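Side-chain contacts in Xcc_ctr_pt (Xanthomonas campestris pv. campestris, PDB 6NJW), which is a Class 2 OLD family nuclease, represented here by its C-terminal region with the Toprim domain, which probably cleaves nucleic acid by a two-metal mechanism: residues A[93-96]-A[97-101]; A[112-115]-A[116-119]; A[170-173]-A[174-177]. One frame throughout, in Å; residues are numbered along the deposited sequence.

Overall arrangement
From the N terminus, the chain passes through three strands of the parallel Toprim sheet before reaching helix 93-104, whose first two turns hold contact 1. A loop then leads to contact 2, at the start of helix 115-123; the fourth strand, 127-130, follows. These two contacts lie in series but touch: the centres are about 9 Å apart, and the second helix packs against the first, which itself packs on strand 127-130. Contact 3 comes later, closing the tight turn between helices 160-171 and 178-188. Its centre is about 33 Å from each of the others, in the helical part of the chain. None of the three encloses or crosses another; each is made within one continuous run.

Contact 1: residues A[93-96]-A[97-101]; sequences VRRR and LINVL
The guanidinium of R94 carries the CD1 methyl of I98 over one face, 3.6 Å above its plane and close to the centre of the group. Its NE donates to L113 O, in the loop before helix 115-123. Over one face of the R95 guanidinium the same CD1 lies off centre, on the NH1 side; NH1 is 4.0 Å from I98 CG2 and forms a salt bridge with E111. CD1 thus serves both arginines, CG2 only R95, and the two arrive by different routes: the R94 chain runs extended from CG to NE, alongside the isoleucine, whereas that of R95 folds back at chi2 (62°) and chi3 (54°). The guanidinium of R96 takes another direction, with V93 CA over one face and D84 held by NH2 in a salt bridge; its NH1 bonds to D82 O. Helix 93-104 lies on the connection from strand 77-82 to its parallel neighbour 127-130, consistent with a Toprim sheet, and R96 connects it to the acidic magnesium-binding cluster. The main chain makes the usual i to i+4 bonds: L97 N donates to V93 O at 2.8 Å, I98 N to R94 O at 2.9 Å, and N99 N to R95 O at 2.8 Å. On the buried side V93 and L97 lie side by side, CG2 of V93 being 4.0 Å from CG of L97, and both touch V129 of strand 127-130.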
ATOM      1  N   VAL A  93     -13.384  -3.298   6.304  1.00 56.25           N
ATOM      2  CA  VAL A  93     -12.316  -4.147   5.806  1.00 48.06           C
ATOM      3  C   VAL A  93     -12.666  -5.593   6.101  1.00 48.87           C
ATOM      4  O   VAL A  93     -12.204  -6.503   5.403  1.00 46.67           O
ATOM      5  CB  VAL A  93     -10.946  -3.746   6.395  1.00 54.56           C
ATOM      6  CG1 VAL A  93     -10.866  -4.069   7.875  1.00 47.47           C
ATOM      7  CG2 VAL A  93      -9.838  -4.453   5.645  1.00 48.89           C
ATOM      8  N   ARG A  94     -13.525  -5.826   7.098  1.00 47.13           N
ATOM      9  CA  ARG A  94     -13.961  -7.185   7.391  1.00 47.74           C
ATOM     10  C   ARG A  94     -14.646  -7.815   6.186  1.00 45.27           C
ATOM     11  O   ARG A  94     -14.316  -8.939   5.785  1.00 50.97           O
ATOM     12  CB  ARG A  94     -14.894  -7.188   8.600  1.00 50.51           C
ATOM     13  CG  ARG A  94     -15.451  -8.555   8.903  1.00 51.38           C
ATOM     14  CD  ARG A  94     -16.292  -8.582  10.166  1.00 51.32           C
ATOM     15  NE  ARG A  94     -16.764  -9.939  10.444  1.00 55.94           N
ATOM     16  CZ  ARG A  94     -17.870 -10.461   9.919  1.00 58.46           C
ATOM     17  NH1 ARG A  94     -18.616  -9.738   9.090  1.00 58.93           N
ATOM     18  NH2 ARG A  94     -18.233 -11.706  10.220  1.00 58.34           N
ATOM     19  N   ARG A  95     -15.623  -7.113   5.610  1.00 49.74           N
ATOM     20  CA  ARG A  95     -16.342  -7.636   4.449  1.00 48.66           C
ATOM     21  C   ARG A  95     -15.426  -7.716   3.234  1.00 45.79           C
ATOM     22  O   ARG A  95     -15.435  -8.713   2.500  1.00 46.20           O
ATOM     23  CB  ARG A  95     -17.561  -6.754   4.150  1.00 51.70           C
ATOM     24  CG  ARG A  95     -18.422  -7.221   2.969  1.00 46.36           C
ATOM     25  CD  ARG A  95     -19.007  -8.607   3.229  1.00 51.94           C
ATOM     26  NE  ARG A  95     -19.731  -8.611   4.493  1.00 52.83           N
ATOM     27  CZ  ARG A  95     -20.081  -9.701   5.159  1.00 59.60           C
ATOM     28  NH1 ARG A  95     -19.785 -10.903   4.678  1.00 54.76           N
ATOM     29  NH2 ARG A  95     -20.729  -9.578   6.313  1.00 60.40           N
ATOM     30  N   ARG A  96     -14.626  -6.672   3.020  1.00 47.11           N
ATOM     31  CA  ARG A  96     -13.663  -6.665   1.925  1.00 49.39           C
ATOM     32  C   ARG A  96     -12.756  -7.889   1.977  1.00 43.31           C
ATOM     33  O   ARG A  96     -12.492  -8.515   0.945  1.00 41.73           O
ATOM     34  CB  ARG A  96     -12.857  -5.366   1.979  1.00 52.46           C
ATOM     35  CG  ARG A  96     -11.767  -5.199   0.920  1.00 55.39           C
ATOM     36  CD  ARG A  96     -10.903  -3.975   1.258  1.00 47.13           C
ATOM     37  NE  ARG A  96     -11.746  -2.891   1.767  1.00 54.77           N
ATOM     38  CZ  ARG A  96     -11.371  -1.994   2.674  1.00 54.48           C
ATOM     39  NH1 ARG A  96     -10.151  -2.032   3.189  1.00 47.31           N
ATOM     40  NH2 ARG A  96     -12.223  -1.053   3.067  1.00 56.83           N
ATOM     41  N   LEU A  97     -12.308  -8.277   3.177  1.00 42.79           N
ATOM     42  CA  LEU A  97     -11.408  -9.417   3.301  1.00 45.61           C
ATOM     43  C   LEU A  97     -12.152 -10.747   3.290  1.00 39.85           C
ATOM     44  O   LEU A  97     -11.616 -11.743   2.806  1.00 41.67           O
ATOM     45  CB  LEU A  97     -10.565  -9.302   4.580  1.00 41.55           C
ATOM     46  CG  LEU A  97      -9.465  -8.241   4.555  1.00 44.22           C
ATOM     47  CD1 LEU A  97      -8.667  -8.234   5.862  1.00 43.71           C
ATOM     48  CD2 LEU A  97      -8.544  -8.459   3.364  1.00 44.08           C
ATOM     49  N   ILE A  98     -13.375 -10.801   3.812  1.00 45.95           N
ATOM     50  CA  ILE A  98     -14.165 -12.021   3.638  1.00 44.95           C
ATOM     51  C   ILE A  98     -14.420 -12.276   2.155  1.00 39.09           C
ATOM     52  O   ILE A  98     -14.394 -13.424   1.690  1.00 45.22           O
ATOM     53  CB  ILE A  98     -15.479 -11.927   4.438  1.00 50.17           C
ATOM     54  CG1 ILE A  98     -15.183 -12.028   5.940  1.00 48.25           C
ATOM     55  CG2 ILE A  98     -16.446 -13.031   4.008  1.00 47.80           C
ATOM     56  CD1 ILE A  98     -16.386 -11.756   6.821  1.00 55.34           C
ATOM     57  N   ASN A  99     -14.639 -11.210   1.388  1.00 41.14           N
ATOM     58  CA  ASN A  99     -14.893 -11.371  -0.042  1.00 41.25           C
ATOM     59  C   ASN A  99     -13.710 -12.015  -0.756  1.00 44.01           C
ATOM     60  O   ASN A  99     -13.903 -12.856  -1.645  1.00 42.17           O
ATOM     61  CB  ASN A  99     -15.244 -10.020  -0.661  1.00 45.21           C
ATOM     62  CG  ASN A  99     -16.693  -9.627  -0.393  1.00 49.80           C
ATOM     63  OD1 ASN A  99     -17.524 -10.483  -0.121  1.00 49.45           O
ATOM     64  ND2 ASN A  99     -16.985  -8.334  -0.443  1.00 49.24           N
ATOM     65  N   VAL A 100     -12.474 -11.670  -0.366  1.00 43.40           N
ATOM     66  CA  VAL A 100     -11.344 -12.364  -0.993  1.00 38.09           C
ATOM     67  C   VAL A 100     -11.038 -13.698  -0.315  1.00 39.65           C
ATOM     68  O   VAL A 100     -10.572 -14.633  -0.980  1.00 41.62           O
ATOM     69  CB  VAL A 100     -10.088 -11.471  -1.063  1.00 35.03           C
ATOM     70  CG1 VAL A 100     -10.338 -10.294  -1.992  1.00 36.12           C
ATOM     71  CG2 VAL A 100      -9.666 -10.979   0.311  1.00 40.07           C
ATOM     72  N   LEU A 101     -11.288 -13.839   0.991  1.00 35.16           N
ATOM     73  CA  LEU A 101     -11.014 -15.129   1.615  1.00 39.57           C
ATOM     74  C   LEU A 101     -11.961 -16.209   1.103  1.00 43.19           C
ATOM     75  O   LEU A 101     -11.568 -17.378   1.003  1.00 44.46           O
ATOM     76  CB  LEU A 101     -11.093 -15.018   3.136  1.00 43.99           C
ATOM     77  CG  LEU A 101      -9.928 -14.301   3.838  1.00 38.80           C
ATOM     78  CD1 LEU A 101     -10.308 -13.948   5.271  1.00 43.65           C
ATOM     79  CD2 LEU A 101      -8.663 -15.132   3.818  1.00 38.77           C
TER

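Contact 2: residues A[112-115]-A[116-119]; sequences ELDA and DEVI
Two carboxylates, those of D114 and E117, come within contact distance at the first turn of helix 115-123: D114 OD1 is only 3.0 Å from E117 OE1. Two acceptors of like charge would be expected to repel, and the approach is understood from the bonds each group makes to the other residue's backbone. E117 N donates to D114 OD1 at 2.7 Å, capping the helix, while D114 N donates to E117 OE1, also at 2.7 Å and almost straight (171° at the hydrogen). This reciprocal pair is a capping box, a classic way of starting a helix: D114 is the N-cap, and the glutamate three residues on accepts from the N-cap's own N-H. In both bonds the donor meets the carboxylate oxygen nearly in line with its C-O bond. The chi1 of D114, 63°, puts CG between its own N and carbonyl carbon, and from there OD1 reaches forward to the N-H of E117. The side chains cross at about a right angle, with their carboxylate planes 41° apart. The peptide N-H groups at the helix start probably ease the crowding of negative charge. Behind the box the regular ladder takes over, V118 N bonding to D114 O and I119 N to A115 O, each at 2.8 Å. Just ahead of the N-cap, the CB of L113 points toward the helix and lies 3.6 Å from V118 CG2 and 3.8 Å from E117 CB. On the outer side D116 OD1 forms a salt bridge with R83. V118 and I119 face inward, V118 packing on L97, I98 and L101 of helix 93-104 and I119 on L97, which seats the new helix against the preceding one.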
ATOM      1  N   GLU A 112     -18.557 -16.056  10.693  1.00 58.42           N
ATOM      2  CA  GLU A 112     -18.608 -16.027  12.147  1.00 62.62           C
ATOM      3  C   GLU A 112     -17.346 -15.457  12.786  1.00 65.08           C
ATOM      4  O   GLU A 112     -17.236 -15.467  14.015  1.00 64.38           O
ATOM      5  CB  GLU A 112     -18.887 -17.429  12.693  1.00 63.37           C
ATOM      6  CG  GLU A 112     -20.265 -17.983  12.329  1.00 68.66           C
ATOM      7  CD  GLU A 112     -21.406 -16.985  12.549  1.00 74.62           C
ATOM      8  OE1 GLU A 112     -21.474 -16.358  13.634  1.00 74.77           O
ATOM      9  OE2 GLU A 112     -22.247 -16.836  11.630  1.00 74.23           O
ATOM     10  N   LEU A 113     -16.403 -14.944  11.998  1.00 61.39           N
ATOM     11  CA  LEU A 113     -15.193 -14.361  12.562  1.00 60.72           C
ATOM     12  C   LEU A 113     -15.395 -12.871  12.787  1.00 54.53           C
ATOM     13  O   LEU A 113     -16.060 -12.198  11.993  1.00 59.54           O
ATOM     14  CB  LEU A 113     -13.995 -14.590  11.638  1.00 54.05           C
ATOM     15  CG  LEU A 113     -13.778 -16.037  11.215  1.00 59.49           C
ATOM     16  CD1 LEU A 113     -12.589 -16.158  10.272  1.00 55.34           C
ATOM     17  CD2 LEU A 113     -13.579 -16.893  12.451  1.00 58.90           C
ATOM     18  N   ASP A 114     -14.827 -12.357  13.875  1.00 57.71           N
ATOM     19  CA  ASP A 114     -14.853 -10.913  14.041  1.00 54.63           C
ATOM     20  C   ASP A 114     -13.772 -10.285  13.166  1.00 57.11           C
ATOM     21  O   ASP A 114     -12.962 -10.981  12.547  1.00 55.00           O
ATOM     22  CB  ASP A 114     -14.711 -10.517  15.519  1.00 59.90           C
ATOM     23  CG  ASP A 114     -13.379 -10.934  16.148  1.00 68.85           C
ATOM     24  OD1 ASP A 114     -12.344 -11.047  15.445  1.00 67.32           O
ATOM     25  OD2 ASP A 114     -13.363 -11.134  17.387  1.00 71.98           O
ATOM     26  N   ALA A 115     -13.771  -8.952  13.106  1.00 54.54           N
ATOM     27  CA  ALA A 115     -12.878  -8.259  12.181  1.00 54.45           C
ATOM     28  C   ALA A 115     -11.422  -8.638  12.431  1.00 53.48           C
ATOM     29  O   ALA A 115     -10.696  -9.001  11.500  1.00 49.48           O
ATOM     30  CB  ALA A 115     -13.083  -6.746  12.292  1.00 53.76           C
ATOM     31  N   ASP A 116     -10.985  -8.599  13.690  1.00 54.38           N
ATOM     32  CA  ASP A 116      -9.592  -8.922  13.971  1.00 54.82           C
ATOM     33  C   ASP A 116      -9.270 -10.373  13.634  1.00 49.55           C
ATOM     34  O   ASP A 116      -8.156 -10.667  13.194  1.00 48.85           O
ATOM     35  CB  ASP A 116      -9.259  -8.608  15.431  1.00 60.41           C
ATOM     36  CG  ASP A 116      -8.961  -7.127  15.653  1.00 64.28           C
ATOM     37  OD1 ASP A 116      -8.817  -6.382  14.658  1.00 69.07           O
ATOM     38  OD2 ASP A 116      -8.873  -6.702  16.823  1.00 72.24           O
ATOM     39  N   GLU A 117     -10.228 -11.287  13.794  1.00 50.54           N
ATOM     40  CA  GLU A 117      -9.992 -12.663  13.361  1.00 50.16           C
ATOM     41  C   GLU A 117      -9.897 -12.761  11.835  1.00 46.21           C
ATOM     42  O   GLU A 117      -9.078 -13.523  11.308  1.00 48.63           O
ATOM     43  CB  GLU A 117     -11.099 -13.585  13.889  1.00 53.44           C
ATOM     44  CG  GLU A 117     -11.014 -13.887  15.397  1.00 57.51           C
ATOM     45  CD  GLU A 117     -12.333 -14.415  15.972  1.00 59.91           C
ATOM     46  OE1 GLU A 117     -13.410 -13.897  15.613  1.00 64.24           O
ATOM     47  OE2 GLU A 117     -12.293 -15.367  16.772  1.00 64.18           O
ATOM     48  N   VAL A 118     -10.748 -12.033  11.109  1.00 44.83           N
ATOM     49  CA  VAL A 118     -10.644 -12.034   9.651  1.00 44.62           C
ATOM     50  C   VAL A 118      -9.300 -11.456   9.224  1.00 48.72           C
ATOM     51  O   VAL A 118      -8.655 -11.956   8.294  1.00 46.62           O
ATOM     52  CB  VAL A 118     -11.829 -11.268   9.037  1.00 47.34           C
ATOM     53  CG1 VAL A 118     -11.557 -10.887   7.568  1.00 45.25           C
ATOM     54  CG2 VAL A 118     -13.091 -12.107   9.150  1.00 49.30           C
ATOM     55  N   ILE A 119      -8.835 -10.431   9.937  1.00 42.91           N
ATOM     56  CA  ILE A 119      -7.582  -9.772   9.589  1.00 41.50           C
ATOM     57  C   ILE A 119      -6.387 -10.690   9.841  1.00 41.85           C
ATOM     58  O   ILE A 119      -5.485 -10.794   9.001  1.00 42.13           O
ATOM     59  CB  ILE A 119      -7.460  -8.441  10.354  1.00 46.84           C
ATOM     60  CG1 ILE A 119      -8.439  -7.419   9.768  1.00 46.00           C
ATOM     61  CG2 ILE A 119      -6.044  -7.902  10.276  1.00 44.22           C
ATOM     62  CD1 ILE A 119      -8.620  -6.165  10.612  1.00 49.06           C
TER

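Contact 3: residues A[170-173]-A[174-177]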
ATOM      1  N   VAL A 170       4.592  20.048  10.863  1.00 58.14           N
ATOM      2  CA  VAL A 170       5.968  19.575  10.816  1.00 61.29           C
ATOM      3  C   VAL A 170       6.597  19.659  12.199  1.00 66.45           C
ATOM      4  O   VAL A 170       7.257  18.720  12.656  1.00 61.99           O
ATOM      5  CB  VAL A 170       6.765  20.380   9.777  1.00 60.48           C
ATOM      6  CG1 VAL A 170       8.250  20.092   9.901  1.00 62.79           C
ATOM      7  CG2 VAL A 170       6.272  20.056   8.379  1.00 62.48           C
ATOM      8  N   ASP A 171       6.377  20.776  12.898  1.00 68.24           N
ATOM      9  CA  ASP A 171       6.940  20.955  14.231  1.00 64.40           C
ATOM     10  C   ASP A 171       6.356  19.982  15.242  1.00 64.13           C
ATOM     11  O   ASP A 171       6.974  19.743  16.279  1.00 73.34           O
ATOM     12  CB  ASP A 171       6.717  22.393  14.705  1.00 62.59           C
ATOM     13  CG  ASP A 171       7.531  23.395  13.917  1.00 67.04           C
ATOM     14  OD1 ASP A 171       8.519  22.973  13.274  1.00 70.80           O
ATOM     15  OD2 ASP A 171       7.189  24.602  13.932  1.00 71.84           O
ATOM     16  N   ASP A 172       5.187  19.413  14.971  1.00 66.42           N
ATOM     17  CA  ASP A 172       4.553  18.470  15.890  1.00 70.32           C
ATOM     18  C   ASP A 172       3.667  17.525  15.098  1.00 70.45           C
ATOM     19  O   ASP A 172       2.434  17.640  15.109  1.00 72.64           O
ATOM     20  CB  ASP A 172       3.753  19.204  16.964  1.00 73.65           C
ATOM     21  CG  ASP A 172       3.232  18.276  18.044  1.00 73.86           C
ATOM     22  OD1 ASP A 172       3.398  17.043  17.913  1.00 73.18           O
ATOM     23  OD2 ASP A 172       2.645  18.785  19.020  1.00 75.13           O
ATOM     24  N   PRO A 173       4.266  16.540  14.421  1.00 72.48           N
ATOM     25  CA  PRO A 173       3.476  15.636  13.566  1.00 72.60           C
ATOM     26  C   PRO A 173       2.421  14.847  14.310  1.00 77.01           C
ATOM     27  O   PRO A 173       1.626  14.152  13.662  1.00 78.24           O
ATOM     28  CB  PRO A 173       4.539  14.712  12.954  1.00 67.89           C
ATOM     29  CG  PRO A 173       5.670  14.753  13.932  1.00 76.68           C
ATOM     30  CD  PRO A 173       5.690  16.172  14.440  1.00 73.16           C
ATOM     31  N   ALA A 174       2.388  14.920  15.642  1.00 77.36           N
ATOM     32  CA  ALA A 174       1.261  14.378  16.389  1.00 77.85           C
ATOM     33  C   ALA A 174       0.034  15.274  16.302  1.00 79.68           C
ATOM     34  O   ALA A 174      -1.089  14.784  16.470  1.00 81.40           O
ATOM     35  CB  ALA A 174       1.648  14.165  17.855  1.00 76.38           C
ATOM     36  N   GLN A 175       0.225  16.568  16.045  1.00 76.47           N
ATOM     37  CA  GLN A 175      -0.863  17.517  15.818  1.00 74.14           C
ATOM     38  C   GLN A 175      -0.878  17.829  14.316  1.00 72.36           C
ATOM     39  O   GLN A 175      -0.004  18.528  13.796  1.00 77.44           O
ATOM     40  CB  GLN A 175      -0.698  18.755  16.715  1.00 80.62           C
ATOM     41  CG  GLN A 175       0.087  19.956  16.130  1.00 81.49           C
ATOM     42  CD  GLN A 175       0.251  21.118  17.098  1.00 85.34           C
ATOM     43  OE1 GLN A 175      -0.615  21.991  17.185  1.00 86.59           O
ATOM     44  NE2 GLN A 175       1.380  21.157  17.800  1.00 82.88           N
ATOM     45  N   ILE A 176      -1.823  17.240  13.593  1.00 69.06           N
ATOM     46  CA  ILE A 176      -1.978  17.505  12.168  1.00 63.89           C
ATOM     47  C   ILE A 176      -3.464  17.579  11.876  1.00 60.84           C
ATOM     48  O   ILE A 176      -4.265  16.855  12.480  1.00 62.19           O
ATOM     49  CB  ILE A 176      -1.270  16.447  11.283  1.00 65.83           C
ATOM     50  CG1 ILE A 176      -1.849  15.046  11.465  1.00 70.35           C
ATOM     51  CG2 ILE A 176       0.198  16.389  11.566  1.00 68.03           C
ATOM     52  CD1 ILE A 176      -2.929  14.682  10.493  1.00 66.91           C
ATOM     53  N   ASP A 177      -3.833  18.475  10.967  1.00 60.55           N
ATOM     54  CA  ASP A 177      -5.186  18.526  10.426  1.00 58.18           C
ATOM     55  C   ASP A 177      -5.204  17.556   9.253  1.00 56.42           C
ATOM     56  O   ASP A 177      -4.771  17.893   8.147  1.00 55.34           O
ATOM     57  CB  ASP A 177      -5.548  19.945  10.006  1.00 52.34           C
ATOM     58  CG  ASP A 177      -6.988  20.086   9.562  1.00 53.99           C
ATOM     59  OD1 ASP A 177      -7.649  19.067   9.283  1.00 55.24           O
ATOM     60  OD2 ASP A 177      -7.459  21.243   9.492  1.00 58.90           O
TER
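A type I beta turn from D172 to Q175 carries the chain out of helix 160-171, and its first residue bonds to the turn three times, through main chain and side chain. The defining bond runs from Q175 N to D172 O at 2.6 Å. P173 occupies the second position of the turn, where its ring-restricted phi suits type I geometry. An Asx turn is superposed on it: A174 N donates to D172 OD1, though at a long 3.3 Å and from above the carboxylate plane, 41° out of it. CG of D172 stands anti to its backbone N (chi1 -172°), which swings the carboxylate across the turn and leaves OD2 for the far end. That oxygen accepts from Q175 NE2 at 3.0 Å, on its anti side and out of plane. The glutamine crosses the aspartate at about a right angle, carboxylate and amide planes being 86° apart, so the two flat groups do not stack. Its other amide atom, OE1, accepts from Q168 NE2, so the amide bridges the turn and the last turns of the helix. Further on, I176 CG2 rests 3.4 Å from P173 O. I176 also touches F139 of helix 134-154 and W169 of helix 160-171, while D177 is the N-cap of helix 178-188, its OD1 making a weak bond to L180 N, so that the turn links two successive helices beside a third.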